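Local coordinates for choline binding protein A (Lactobacillus salivarius str. Ren, PDB 5GT1) that probably serves as a surface protein with choline-binding repeats that takes part in adhesion to intestinal cells, its zinc-binding M23 peptidase-family domain being the part described here, at residues A[27-32]-A[70-75]; A[91-96]-A[106-111]; A[113-118]-A[125-130]. One frame throughout, in Å; residues are numbered along the deposited sequence.

Contact 1. Residues A[27-32]-A[70-75]. With ACT (acetate ion), chain C.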
ATOM      1  N   TRP A  27      -7.265   1.345  -8.120  1.00 12.39           N
ATOM      2  CA  TRP A  27      -7.425   1.381  -6.659  1.00 12.48           C
ATOM      3  C   TRP A  27      -7.487  -0.029  -6.086  1.00 12.47           C
ATOM      4  O   TRP A  27      -7.853  -0.979  -6.792  1.00 12.74           O
ATOM      5  CB  TRP A  27      -8.688   2.164  -6.298  1.00 12.32           C
ATOM      6  CG  TRP A  27      -8.585   3.593  -6.731  1.00 12.68           C
ATOM      7  CD1 TRP A  27      -9.164   4.196  -7.848  1.00 13.12           C
ATOM      8  CD2 TRP A  27      -7.801   4.636  -6.089  1.00 13.01           C
ATOM      9  NE1 TRP A  27      -8.818   5.532  -7.915  1.00 13.14           N
ATOM     10  CE2 TRP A  27      -7.989   5.855  -6.895  1.00 13.51           C
ATOM     11  CE3 TRP A  27      -6.979   4.686  -4.961  1.00 13.17           C
ATOM     12  CZ2 TRP A  27      -7.373   7.058  -6.563  1.00 13.46           C
ATOM     13  CZ3 TRP A  27      -6.361   5.907  -4.642  1.00 13.51           C
ATOM     14  CH2 TRP A  27      -6.563   7.063  -5.425  1.00 13.52           C
ATOM     15  N   PRO A  28      -7.130  -0.189  -4.806  1.00 12.58           N
ATOM     16  CA  PRO A  28      -7.138  -1.545  -4.231  1.00 13.00           C
ATOM     17  C   PRO A  28      -8.541  -2.118  -3.980  1.00 13.64           C
ATOM     18  O   PRO A  28      -8.699  -3.340  -3.909  1.00 12.66           O
ATOM     19  CB  PRO A  28      -6.357  -1.386  -2.921  1.00 12.67           C
ATOM     20  CG  PRO A  28      -6.494   0.046  -2.567  1.00 12.96           C
ATOM     21  CD  PRO A  28      -6.580   0.806  -3.875  1.00 12.41           C
ATOM     22  N   PHE A  29      -9.545  -1.249  -3.856  1.00 14.72           N
ATOM     23  CA  PHE A  29     -10.936  -1.684  -3.679  1.00 16.70           C
ATOM     24  C   PHE A  29     -11.742  -0.943  -4.748  1.00 19.73           C
ATOM     25  O   PHE A  29     -12.237   0.149  -4.512  1.00 18.40           O
ATOM     26  CB  PHE A  29     -11.426  -1.410  -2.245  1.00 15.63           C
ATOM     27  CG  PHE A  29     -10.543  -2.026  -1.189  1.00 15.74           C
ATOM     28  CD1 PHE A  29     -10.688  -3.377  -0.832  1.00 15.38           C
ATOM     29  CD2 PHE A  29      -9.531  -1.280  -0.586  1.00 15.37           C
ATOM     30  CE1 PHE A  29      -9.846  -3.951   0.120  1.00 15.51           C
ATOM     31  CE2 PHE A  29      -8.694  -1.852   0.365  1.00 15.43           C
ATOM     32  CZ  PHE A  29      -8.852  -3.190   0.711  1.00 15.72           C
ATOM     33  N   PRO A  30     -11.812  -1.523  -5.959  1.00 24.67           N
ATOM     34  CA  PRO A  30     -12.213  -0.725  -7.130  1.00 27.71           C
ATOM     35  C   PRO A  30     -13.686  -0.285  -7.182  1.00 30.43           C
ATOM     36  O   PRO A  30     -14.024   0.624  -7.958  1.00 32.41           O
ATOM     37  CB  PRO A  30     -11.829  -1.636  -8.311  1.00 28.26           C
ATOM     38  CG  PRO A  30     -10.688  -2.438  -7.768  1.00 26.04           C
ATOM     39  CD  PRO A  30     -11.217  -2.798  -6.392  1.00 24.51           C
ATOM     40  N   SER A  31     -14.533  -0.887  -6.352  1.00 31.20           N
ATOM     41  CA  SER A  31     -15.938  -0.471  -6.231  1.00 32.85           C
ATOM     42  C   SER A  31     -16.125   0.874  -5.514  1.00 31.98           C
ATOM     43  O   SER A  31     -17.180   1.516  -5.615  1.00 29.92           O
ATOM     44  CB  SER A  31     -16.706  -1.508  -5.416  1.00 36.73           C
ATOM     45  OG  SER A  31     -16.743  -1.107  -4.043  1.00 40.45           O
ATOM     46  N   VAL A  32     -15.122   1.247  -4.724  1.00 27.27           N
ATOM     47  CA  VAL A  32     -15.102   2.504  -4.021  1.00 23.66           C
ATOM     48  C   VAL A  32     -14.261   3.494  -4.842  1.00 21.57           C
ATOM     49  O   VAL A  32     -14.568   4.691  -4.915  1.00 19.88           O
ATOM     50  CB  VAL A  32     -14.430   2.342  -2.642  1.00 24.95           C
ATOM     51  CG1 VAL A  32     -14.671   3.582  -1.793  1.00 23.28           C
ATOM     52  CG2 VAL A  32     -14.888   1.043  -1.948  1.00 25.15           C
ATOM     53  N   SER A  70     -13.411  -7.037   0.286  1.00 14.78           N
ATOM     54  CA  SER A  70     -12.653  -8.132   0.851  1.00 14.20           C
ATOM     55  C   SER A  70     -11.334  -8.313   0.114  1.00 12.97           C
ATOM     56  O   SER A  70     -10.263  -8.198   0.719  1.00 12.37           O
ATOM     57  CB  SER A  70     -13.494  -9.418   0.837  1.00 15.86           C
ATOM     58  OG  SER A  70     -12.783 -10.462   1.487  1.00 17.33           O
ATOM     59  N   ALA A  71     -11.399  -8.581  -1.189  1.00 12.14           N
ATOM     60  CA  ALA A  71     -10.197  -8.784  -1.991  1.00 11.97           C
ATOM     61  C   ALA A  71      -9.416  -7.470  -2.113  1.00 12.09           C
ATOM     62  O   ALA A  71      -9.998  -6.408  -2.392  1.00 12.08           O
ATOM     63  CB  ALA A  71     -10.562  -9.312  -3.374  1.00 11.51           C
ATOM     64  N   VAL A  72      -8.109  -7.547  -1.870  1.00 11.66           N
ATOM     65  CA  VAL A  72      -7.198  -6.419  -2.075  1.00 11.26           C
ATOM     66  C   VAL A  72      -6.613  -6.551  -3.482  1.00 11.40           C
ATOM     67  O   VAL A  72      -5.908  -7.515  -3.766  1.00 10.84           O
ATOM     68  CB  VAL A  72      -6.050  -6.426  -1.042  1.00 10.89           C
ATOM     69  CG1 VAL A  72      -5.042  -5.312  -1.361  1.00 11.15           C
ATOM     70  CG2 VAL A  72      -6.613  -6.270   0.376  1.00 10.60           C
ATOM     71  N   HIS A  73      -6.916  -5.582  -4.348  1.00 11.95           N
ATOM     72  CA  HIS A  73      -6.497  -5.618  -5.761  1.00 12.48           C
ATOM     73  C   HIS A  73      -5.218  -4.856  -5.962  1.00 12.10           C
ATOM     74  O   HIS A  73      -5.069  -3.747  -5.440  1.00 12.50           O
ATOM     75  CB  HIS A  73      -7.589  -5.011  -6.652  1.00 13.06           C
ATOM     76  CG  HIS A  73      -8.848  -5.853  -6.734  1.00 14.05           C
ATOM     77  ND1 HIS A  73      -9.814  -5.812  -5.785  1.00 15.15           N
ATOM     78  CD2 HIS A  73      -9.265  -6.778  -7.679  1.00 14.20           C
ATOM     79  CE1 HIS A  73     -10.812  -6.668  -6.115  1.00 14.71           C
ATOM     80  NE2 HIS A  73     -10.475  -7.265  -7.271  1.00 15.58           N
ATOM     81  N   ALA A  74      -4.286  -5.427  -6.725  1.00 11.73           N
ATOM     82  CA  ALA A  74      -2.999  -4.793  -6.967  1.00 11.49           C
ATOM     83  C   ALA A  74      -3.233  -3.463  -7.672  1.00 11.29           C
ATOM     84  O   ALA A  74      -4.057  -3.376  -8.603  1.00 11.62           O
ATOM     85  CB  ALA A  74      -2.114  -5.695  -7.809  1.00 11.29           C
ATOM     86  N   VAL A  75      -2.520  -2.435  -7.227  1.00 11.55           N
ATOM     87  CA  VAL A  75      -2.709  -1.075  -7.758  1.00 11.34           C
ATOM     88  C   VAL A  75      -1.891  -0.859  -9.037  1.00 12.00           C
ATOM     89  O   VAL A  75      -2.084   0.141  -9.737  1.00 11.82           O
ATOM     90  CB  VAL A  75      -2.386   0.030  -6.717  1.00 11.29           C
ATOM     91  CG1 VAL A  75      -3.238  -0.151  -5.459  1.00 11.19           C
ATOM     92  CG2 VAL A  75      -0.897   0.074  -6.363  1.00 10.90           C
TER
HETATM   93  C   ACT C 602     -13.329  -6.660  -3.553  1.00 18.67           C
HETATM   94  O   ACT C 602     -13.326  -6.968  -4.769  1.00 20.88           O
HETATM   95  OXT ACT C 602     -13.988  -7.330  -2.728  1.00 23.41           O
HETATM   96  CH3 ACT C 602     -12.483  -5.553  -3.029  1.00 17.27           C
HETATM   97  O   HOH W   1      -6.671  -2.178  -9.013  1.00 13.39           O

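Contact 2. Residues A[91-96]-A[106-111]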
ATOM      1  N   ASN A  91       1.553  -8.774   8.695  1.00 17.10           N
ATOM      2  CA  ASN A  91       1.875  -9.524   7.472  1.00 17.23           C
ATOM      3  C   ASN A  91       1.838  -8.589   6.250  1.00 16.70           C
ATOM      4  O   ASN A  91       0.849  -7.864   6.048  1.00 16.85           O
ATOM      5  CB  ASN A  91       0.910 -10.703   7.282  1.00 18.42           C
ATOM      6  CG  ASN A  91       0.963 -11.684   8.442  1.00 20.25           C
ATOM      7  OD1 ASN A  91       1.929 -12.420   8.587  1.00 21.16           O
ATOM      8  ND2 ASN A  91      -0.063 -11.672   9.284  1.00 20.08           N
ATOM      9  N   TYR A  92       2.908  -8.592   5.459  1.00 15.65           N
ATOM     10  CA  TYR A  92       2.980  -7.685   4.308  1.00 15.28           C
ATOM     11  C   TYR A  92       3.436  -8.368   3.021  1.00 14.88           C
ATOM     12  O   TYR A  92       4.121  -9.391   3.054  1.00 14.90           O
ATOM     13  CB  TYR A  92       3.866  -6.475   4.626  1.00 15.98           C
ATOM     14  CG  TYR A  92       5.309  -6.860   4.868  1.00 16.94           C
ATOM     15  CD1 TYR A  92       6.231  -6.860   3.819  1.00 17.40           C
ATOM     16  CD2 TYR A  92       5.739  -7.245   6.130  1.00 17.80           C
ATOM     17  CE1 TYR A  92       7.554  -7.228   4.021  1.00 19.02           C
ATOM     18  CE2 TYR A  92       7.068  -7.611   6.352  1.00 19.30           C
ATOM     19  CZ  TYR A  92       7.966  -7.609   5.292  1.00 19.87           C
ATOM     20  OH  TYR A  92       9.278  -7.974   5.487  1.00 20.92           O
ATOM     21  N   VAL A  93       3.067  -7.778   1.886  1.00 13.72           N
ATOM     22  CA  VAL A  93       3.489  -8.251   0.578  1.00 13.14           C
ATOM     23  C   VAL A  93       4.185  -7.100  -0.122  1.00 13.07           C
ATOM     24  O   VAL A  93       3.673  -5.977  -0.113  1.00 12.50           O
ATOM     25  CB  VAL A  93       2.275  -8.662  -0.271  1.00 12.99           C
ATOM     26  CG1 VAL A  93       2.710  -9.182  -1.635  1.00 12.75           C
ATOM     27  CG2 VAL A  93       1.452  -9.694   0.472  1.00 13.44           C
ATOM     28  N   VAL A  94       5.354  -7.378  -0.703  1.00 13.38           N
ATOM     29  CA  VAL A  94       6.114  -6.400  -1.479  1.00 13.80           C
ATOM     30  C   VAL A  94       6.082  -6.794  -2.964  1.00 14.62           C
ATOM     31  O   VAL A  94       6.388  -7.942  -3.330  1.00 15.43           O
ATOM     32  CB  VAL A  94       7.580  -6.287  -0.978  1.00 14.20           C
ATOM     33  CG1 VAL A  94       8.347  -5.198  -1.740  1.00 14.22           C
ATOM     34  CG2 VAL A  94       7.593  -6.017   0.528  1.00 13.90           C
ATOM     35  N   VAL A  95       5.667  -5.849  -3.801  1.00 14.48           N
ATOM     36  CA  VAL A  95       5.630  -6.018  -5.248  1.00 15.07           C
ATOM     37  C   VAL A  95       6.541  -4.957  -5.868  1.00 15.88           C
ATOM     38  O   VAL A  95       6.459  -3.780  -5.512  1.00 15.32           O
ATOM     39  CB  VAL A  95       4.190  -5.857  -5.806  1.00 14.86           C
ATOM     40  CG1 VAL A  95       4.188  -5.949  -7.328  1.00 15.12           C
ATOM     41  CG2 VAL A  95       3.252  -6.907  -5.217  1.00 14.30           C
ATOM     42  N   ARG A  96       7.416  -5.377  -6.786  1.00 16.98           N
ATOM     43  CA  ARG A  96       8.358  -4.459  -7.434  1.00 18.50           C
ATOM     44  C   ARG A  96       8.056  -4.378  -8.912  1.00 19.08           C
ATOM     45  O   ARG A  96       7.957  -5.405  -9.569  1.00 19.30           O
ATOM     46  CB  ARG A  96       9.808  -4.921  -7.225  1.00 18.91           C
ATOM     47  CG  ARG A  96      10.849  -4.098  -7.987  1.00 21.02           C
ATOM     48  CD  ARG A  96      11.160  -2.766  -7.318  1.00 21.65           C
ATOM     49  NE  ARG A  96      11.832  -1.842  -8.241  1.00 24.31           N
ATOM     50  CZ  ARG A  96      12.098  -0.559  -7.988  1.00 25.11           C
ATOM     51  NH1 ARG A  96      11.752  -0.001  -6.828  1.00 24.57           N
ATOM     52  NH2 ARG A  96      12.718   0.179  -8.912  1.00 25.97           N
ATOM     53  N   GLU A 106      -0.665  -4.674   6.848  1.00 13.93           N
ATOM     54  CA  GLU A 106      -1.700  -4.549   7.885  1.00 14.59           C
ATOM     55  C   GLU A 106      -3.097  -5.097   7.581  1.00 13.97           C
ATOM     56  O   GLU A 106      -3.924  -5.242   8.493  1.00 14.34           O
ATOM     57  CB  GLU A 106      -1.755  -3.117   8.410  1.00 16.43           C
ATOM     58  CG  GLU A 106      -0.443  -2.722   9.084  1.00 17.81           C
ATOM     59  CD  GLU A 106      -0.469  -1.294   9.525  1.00 20.33           C
ATOM     60  OE1 GLU A 106      -1.120  -1.010  10.570  1.00 22.46           O
ATOM     61  OE2 GLU A 106       0.138  -0.459   8.822  1.00 20.55           O
ATOM     62  N   ALA A 107      -3.352  -5.428   6.320  1.00 13.40           N
ATOM     63  CA  ALA A 107      -4.665  -5.921   5.897  1.00 13.46           C
ATOM     64  C   ALA A 107      -4.913  -7.387   6.266  1.00 14.07           C
ATOM     65  O   ALA A 107      -6.054  -7.838   6.264  1.00 13.90           O
ATOM     66  CB  ALA A 107      -4.813  -5.766   4.387  1.00 12.86           C
ATOM     67  N   PHE A 108      -3.841  -8.130   6.524  1.00 14.72           N
ATOM     68  CA  PHE A 108      -3.919  -9.593   6.574  1.00 15.91           C
ATOM     69  C   PHE A 108      -3.566 -10.100   7.984  1.00 17.84           C
ATOM     70  O   PHE A 108      -2.421  -9.967   8.430  1.00 17.68           O
ATOM     71  CB  PHE A 108      -2.999 -10.200   5.506  1.00 15.26           C
ATOM     72  CG  PHE A 108      -3.001  -9.438   4.193  1.00 14.55           C
ATOM     73  CD1 PHE A 108      -4.119  -9.463   3.358  1.00 14.33           C
ATOM     74  CD2 PHE A 108      -1.891  -8.678   3.800  1.00 14.39           C
ATOM     75  CE1 PHE A 108      -4.132  -8.750   2.162  1.00 14.23           C
ATOM     76  CE2 PHE A 108      -1.892  -7.975   2.591  1.00 13.85           C
ATOM     77  CZ  PHE A 108      -3.015  -8.010   1.776  1.00 14.16           C
ATOM     78  N   SER A 109      -4.567 -10.638   8.694  1.00 19.84           N
ATOM     79  CA  SER A 109      -4.369 -11.073  10.087  1.00 21.13           C
ATOM     80  C   SER A 109      -3.436 -12.285  10.167  1.00 21.57           C
ATOM     81  O   SER A 109      -2.870 -12.556  11.212  1.00 23.47           O
ATOM     82  CB  SER A 109      -5.699 -11.373  10.783  1.00 21.85           C
ATOM     83  OG  SER A 109      -6.283 -12.562  10.265  1.00 22.82           O
ATOM     84  N   ASN A 110      -3.282 -12.997   9.056  1.00 22.00           N
ATOM     85  CA  ASN A 110      -2.323 -14.088   8.947  1.00 23.38           C
ATOM     86  C   ASN A 110      -1.944 -14.324   7.500  1.00 22.77           C
ATOM     87  O   ASN A 110      -2.672 -13.900   6.589  1.00 20.77           O
ATOM     88  CB  ASN A 110      -2.875 -15.371   9.563  1.00 26.36           C
ATOM     89  CG  ASN A 110      -3.995 -15.948   8.758  1.00 27.68           C
ATOM     90  OD1 ASN A 110      -3.799 -16.922   8.032  1.00 31.40           O
ATOM     91  ND2 ASN A 110      -5.180 -15.337   8.854  1.00 30.39           N
ATOM     92  N   LYS A 111      -0.816 -15.004   7.297  1.00 21.51           N
ATOM     93  CA  LYS A 111      -0.259 -15.220   5.968  1.00 22.40           C
ATOM     94  C   LYS A 111      -1.190 -15.998   5.055  1.00 21.31           C
ATOM     95  O   LYS A 111      -1.100 -15.879   3.838  1.00 21.39           O
ATOM     96  CB  LYS A 111       1.125 -15.896   6.045  1.00 26.02           C
ATOM     97  CG  LYS A 111       2.242 -14.926   6.404  1.00 30.21           C
ATOM     98  CD  LYS A 111       3.545 -15.602   6.835  1.00 32.24           C
ATOM     99  CE  LYS A 111       4.328 -14.666   7.755  1.00 33.13           C
ATOM    100  NZ  LYS A 111       5.811 -14.786   7.669  1.00 34.78           N
TER
HETATM  101  O   HOH W   2      -1.341  -7.677   7.709  1.00 15.29           O

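Contact 3. Residues A[113-118]-A[125-130]. With EDO (1,2-ethanediol), chain D.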
ATOM      1  N   ASN A 113      -4.162 -15.376   4.597  1.00 19.02           N
ATOM      2  CA  ASN A 113      -4.994 -14.388   3.889  1.00 19.26           C
ATOM      3  C   ASN A 113      -4.329 -13.796   2.651  1.00 18.72           C
ATOM      4  O   ASN A 113      -4.962 -13.048   1.898  1.00 19.34           O
ATOM      5  CB  ASN A 113      -5.480 -13.275   4.828  1.00 19.40           C
ATOM      6  CG  ASN A 113      -6.772 -13.633   5.524  1.00 20.74           C
ATOM      7  OD1 ASN A 113      -7.783 -12.935   5.400  1.00 22.40           O
ATOM      8  ND2 ASN A 113      -6.762 -14.737   6.231  1.00 20.89           N
ATOM      9  N   ILE A 114      -3.067 -14.145   2.422  1.00 18.09           N
ATOM     10  CA  ILE A 114      -2.354 -13.657   1.243  1.00 17.62           C
ATOM     11  C   ILE A 114      -2.488 -14.686   0.118  1.00 18.29           C
ATOM     12  O   ILE A 114      -2.300 -15.884   0.343  1.00 18.33           O
ATOM     13  CB  ILE A 114      -0.884 -13.310   1.574  1.00 16.68           C
ATOM     14  CG1 ILE A 114      -0.855 -12.174   2.623  1.00 16.07           C
ATOM     15  CG2 ILE A 114      -0.127 -12.949   0.299  1.00 15.80           C
ATOM     16  CD1 ILE A 114       0.466 -11.942   3.340  1.00 16.08           C
ATOM     17  N   SER A 115      -2.828 -14.212  -1.081  1.00 18.45           N
ATOM     18  CA  SER A 115      -3.148 -15.076  -2.218  1.00 19.15           C
ATOM     19  C   SER A 115      -1.973 -15.293  -3.162  1.00 20.06           C
ATOM     20  O   SER A 115      -1.993 -16.237  -3.964  1.00 22.62           O
ATOM     21  CB  SER A 115      -4.295 -14.479  -3.028  1.00 19.48           C
ATOM     22  OG  SER A 115      -5.449 -14.356  -2.230  1.00 20.48           O
ATOM     23  N   VAL A 116      -0.980 -14.408  -3.094  1.00 18.43           N
ATOM     24  CA  VAL A 116       0.140 -14.430  -4.031  1.00 18.00           C
ATOM     25  C   VAL A 116       1.349 -15.112  -3.375  1.00 18.51           C
ATOM     26  O   VAL A 116       1.366 -15.279  -2.168  1.00 19.51           O
ATOM     27  CB  VAL A 116       0.496 -13.004  -4.540  1.00 17.24           C
ATOM     28  CG1 VAL A 116      -0.649 -12.429  -5.381  1.00 16.58           C
ATOM     29  CG2 VAL A 116       0.817 -12.077  -3.375  1.00 16.12           C
ATOM     30  N   LYS A 117       2.325 -15.515  -4.186  1.00 19.35           N
ATOM     31  CA  LYS A 117       3.570 -16.139  -3.716  1.00 20.34           C
ATOM     32  C   LYS A 117       4.754 -15.356  -4.259  1.00 20.21           C
ATOM     33  O   LYS A 117       4.677 -14.781  -5.350  1.00 20.64           O
ATOM     34  CB  LYS A 117       3.673 -17.585  -4.224  1.00 20.62           C
ATOM     35  CG  LYS A 117       2.425 -18.432  -4.000  1.00 22.16           C
ATOM     36  CD  LYS A 117       2.479 -19.200  -2.686  1.00 25.14           C
ATOM     37  N   VAL A 118       5.866 -15.368  -3.530  1.00 20.91           N
ATOM     38  CA  VAL A 118       7.092 -14.729  -4.003  1.00 21.78           C
ATOM     39  C   VAL A 118       7.456 -15.257  -5.406  1.00 22.49           C
ATOM     40  O   VAL A 118       7.321 -16.456  -5.682  1.00 22.50           O
ATOM     41  CB  VAL A 118       8.248 -14.933  -3.000  1.00 22.10           C
ATOM     42  CG1 VAL A 118       9.574 -14.445  -3.574  1.00 21.80           C
ATOM     43  CG2 VAL A 118       7.928 -14.240  -1.675  1.00 22.39           C
ATOM     44  N   GLY A 125      -4.934  -5.025 -10.671  1.00 15.19           N
ATOM     45  CA  GLY A 125      -6.238  -5.668 -10.444  1.00 15.10           C
ATOM     46  C   GLY A 125      -6.182  -7.086  -9.893  1.00 14.53           C
ATOM     47  O   GLY A 125      -7.166  -7.540  -9.297  1.00 15.41           O
ATOM     48  N   ASP A 126      -5.060  -7.791 -10.078  1.00 14.71           N
ATOM     49  CA  ASP A 126      -4.875  -9.138  -9.489  1.00 14.48           C
ATOM     50  C   ASP A 126      -5.029  -9.097  -7.953  1.00 13.92           C
ATOM     51  O   ASP A 126      -4.585  -8.150  -7.298  1.00 13.04           O
ATOM     52  CB  ASP A 126      -3.504  -9.744  -9.831  1.00 15.88           C
ATOM     53  CG  ASP A 126      -3.384 -10.194 -11.287  1.00 17.48           C
ATOM     54  OD1 ASP A 126      -4.377 -10.144 -12.049  1.00 19.30           O
ATOM     55  OD2 ASP A 126      -2.269 -10.609 -11.677  1.00 18.79           O
ATOM     56  N   VAL A 127      -5.640 -10.132  -7.376  1.00 12.89           N
ATOM     57  CA  VAL A 127      -5.877 -10.125  -5.933  1.00 12.74           C
ATOM     58  C   VAL A 127      -4.588 -10.442  -5.172  1.00 13.11           C
ATOM     59  O   VAL A 127      -3.973 -11.504  -5.371  1.00 13.77           O
ATOM     60  CB  VAL A 127      -7.022 -11.087  -5.541  1.00 12.51           C
ATOM     61  CG1 VAL A 127      -7.195 -11.135  -4.020  1.00 12.41           C
ATOM     62  CG2 VAL A 127      -8.327 -10.632  -6.201  1.00 12.34           C
ATOM     63  N   ILE A 128      -4.173  -9.517  -4.314  1.00 12.66           N
ATOM     64  CA  ILE A 128      -3.007  -9.725  -3.438  1.00 13.13           C
ATOM     65  C   ILE A 128      -3.364 -10.676  -2.290  1.00 12.98           C
ATOM     66  O   ILE A 128      -2.568 -11.552  -1.891  1.00 13.23           O
ATOM     67  CB  ILE A 128      -2.515  -8.380  -2.843  1.00 13.39           C
ATOM     68  CG1 ILE A 128      -2.092  -7.411  -3.970  1.00 13.44           C
ATOM     69  CG2 ILE A 128      -1.387  -8.592  -1.821  1.00 13.29           C
ATOM     70  CD1 ILE A 128      -0.958  -7.913  -4.836  1.00 14.17           C
ATOM     71  N   GLY A 129      -4.566 -10.486  -1.767  1.00 12.92           N
ATOM     72  CA  GLY A 129      -5.063 -11.265  -0.654  1.00 12.91           C
ATOM     73  C   GLY A 129      -6.354 -10.659  -0.176  1.00 12.96           C
ATOM     74  O   GLY A 129      -6.932  -9.798  -0.866  1.00 13.14           O
ATOM     75  N   TYR A 130      -6.801 -11.090   1.007  1.00 12.47           N
ATOM     76  CA  TYR A 130      -8.110 -10.700   1.546  1.00 12.44           C
ATOM     77  C   TYR A 130      -7.932  -9.950   2.857  1.00 12.54           C
ATOM     78  O   TYR A 130      -7.296 -10.447   3.778  1.00 13.16           O
ATOM     79  CB  TYR A 130      -9.012 -11.944   1.709  1.00 12.37           C
ATOM     80  CG  TYR A 130      -9.333 -12.515   0.357  1.00 12.61           C
ATOM     81  CD1 TYR A 130     -10.485 -12.131  -0.308  1.00 12.19           C
ATOM     82  CD2 TYR A 130      -8.421 -13.364  -0.305  1.00 12.72           C
ATOM     83  CE1 TYR A 130     -10.769 -12.601  -1.586  1.00 12.52           C
ATOM     84  CE2 TYR A 130      -8.697 -13.840  -1.586  1.00 13.01           C
ATOM     85  CZ  TYR A 130      -9.870 -13.454  -2.208  1.00 12.74           C
ATOM     86  OH  TYR A 130     -10.151 -13.913  -3.466  1.00 13.39           O
TER
HETATM   87  C1  EDO D 603      -5.690 -18.078  -1.075  1.00 45.23           C
HETATM   88  O1  EDO D 603      -6.376 -17.199  -1.973  1.00 45.72           O
HETATM   89  C2  EDO D 603      -5.440 -17.334   0.226  1.00 44.87           C
HETATM   90  O2  EDO D 603      -6.555 -16.462   0.482  1.00 46.29           O
HETATM   91  O   HOH W   3      -7.640 -14.917  -4.612  1.00 21.46           O

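Contact 1. Residues A[27-32]-A[70-75]
Pro28 and His73 carry the polar part of this contact through a single carbonyl oxygen. Pro28 O takes the backbone N-H of His73 (N to O 2.9 Å, 163° at the hydrogen) in the carbonyl plane, on a lone pair, and also the ring N-H at ND1, longer at 3.3 Å from Pro28 O and well above that plane. The oxygen lies in the plane of the imidazole, and the two bonds together fix how the His73 ring is turned. Behind them, Pro28 CA sends a C-H toward His73 O, and water 1 gives one hydrogen to Trp27 O and the other to Ala74 O. An acetate, probably from the crystallisation liquor and doubtful in its exact placing, accepts from Ser70 N and Ala71 N.

Of the rings, Pro30 CG lies over one face of His73, offset toward the rim and 4.3 Å from the imidazole centroid in a CH-pi contact. His73 CG stands beside its own backbone N (chi1 -69°), a torsion that turns the ring to meet the proline. Arg131 adds a cation-pi contact to Phe29.

Apolar packing finishes the interface. Pro28 CD rests on Val75 CG1 at 3.8 Å, and Phe29 CZ meets Val72 CG2 at the same distance. The arrangement is an N-terminal loop laid along strand 71-73, which pairs with strand 127-130 in a small antiparallel sheet of the M23 peptidase-family domain.

Contact 2. Residues A[91-96]-A[106-111]
Asn91 reaches across to the turn at 108-111 with its whole side chain. CB comes first, 3.6 Å from Phe108 O. With CG anti to the carbonyl carbon (chi1 -60°), the amide is carried on past the Phe108 carbonyl, and CG lies 3.9 Å from Lys111 N. The two tips then part. ND2 gives a nearly straight hydrogen bond to Phe108 O (3.0 Å, 168° at the hydrogen); the oxygen lies in the plane of the amide, whereas the donor stands 36° out of the carbonyl plane. OD1 is turned to the aliphatic chain of Lys111, whose side chain crosses that of Asn91 at about a right angle and touches OD1 with CG at 3.3 Å and CE at 3.4 Å.

The two segments belong to the hairpin of strands 92-96 and 101-108, in the larger antiparallel sheet of the M23 domain, and here they meet where the chain turns corners. Water 2 joins the two backbones: it donates to Asn91 O and to Phe108 O (2.6 Å) and accepts from Phe108 N. Phe108 O thus receives both the amide and the water. Cutting Asn91 back to an alanine would probably leave Phe108 O with the water but without its amide donor, and the Lys111 chain without the oxygen it rests on.

On the backbone side, Phe108 CD2 approaches Asn91 O, which sits at the ring edge, and CE2 meets Val93 CG2 at 4.3 Å. Ile114 packs on both Val93 and Phe108. At the other end, Glu106 lies near the zinc site, the nearest atom of its side chain about 4 Å from the zinc ion.

Contact 3. Residues A[113-118]-A[125-130]
Asn113 O accepts the backbone N-H of Tyr130 at 2.8 Å (158° at the hydrogen), with the donor nearly along the C=O axis. Two residues on, Ser115 N returns a bond of the same length to Ile128 O, fairly straight at 161°, the donor tilted from the carbonyl plane. Val116 N adds a weak, more bent bond to that same Ile128 oxygen, so one carbonyl draws two successive N-H groups of the loop. The hydroxyl of Ser115 works on the outer side: OG is hydrogen-bonded to O1 of an ethanediol, probably from the crystallisation liquor, and water 3 links Ser115 OG to Tyr130 OH.

These bonds flank a single backbone bridge between Ile114 and Gly129, whose CA atoms are 4.1 Å apart. The touching parts run in nearly opposite directions, and the loop 113-118 is thereby fastened along strand 127-130, whose other neighbour is strand 71-73 in the small antiparallel sheet of the M23 domain. At Gly129 a beta carbon would run into Asn113 O and Ile114 CA, and the absence of a side chain is what lets the backbones come this close.

Around the bridge, the chi1 of -60° at Ser115 swings OG to the edge of the Tyr130 ring, near the ring plane and 3.4 Å from CE2. Ile114 CG2 rests against Ile128 O at 3.6 Å. Val116 sets both methyls against the strand: CG1 lies 3.5 Å from Val127 O, and CG2 meets Ile128 CG2 at 4.4 Å. Val93 of strand 92-96 lies behind, touched by Ile114, Val116 and Ile128 alike, while Phe108 and Tyr104 of strand 101-108 also pack on Ile128.

How the contacts relate
From the N terminus the three contacts follow in series, none nested in or crossing another. Contact 1 closes the longest loop, bringing the N-terminal 27-32 onto strand 71-73, with the zinc-binding His57 and Asp61 in the chain between. Contact 2 closes the short hairpin of strands 92-96 and 101-108, and contact 3 the still shorter excursion that contains strand 121-122. Contacts 1 and 3 share the two-stranded sheet, through probable hydrogen bonds between Val72 and both Ile128 and Gly129. Phe108 of contact 2 packs on Val72 and Gly129, so the small sheet is tied to the larger one.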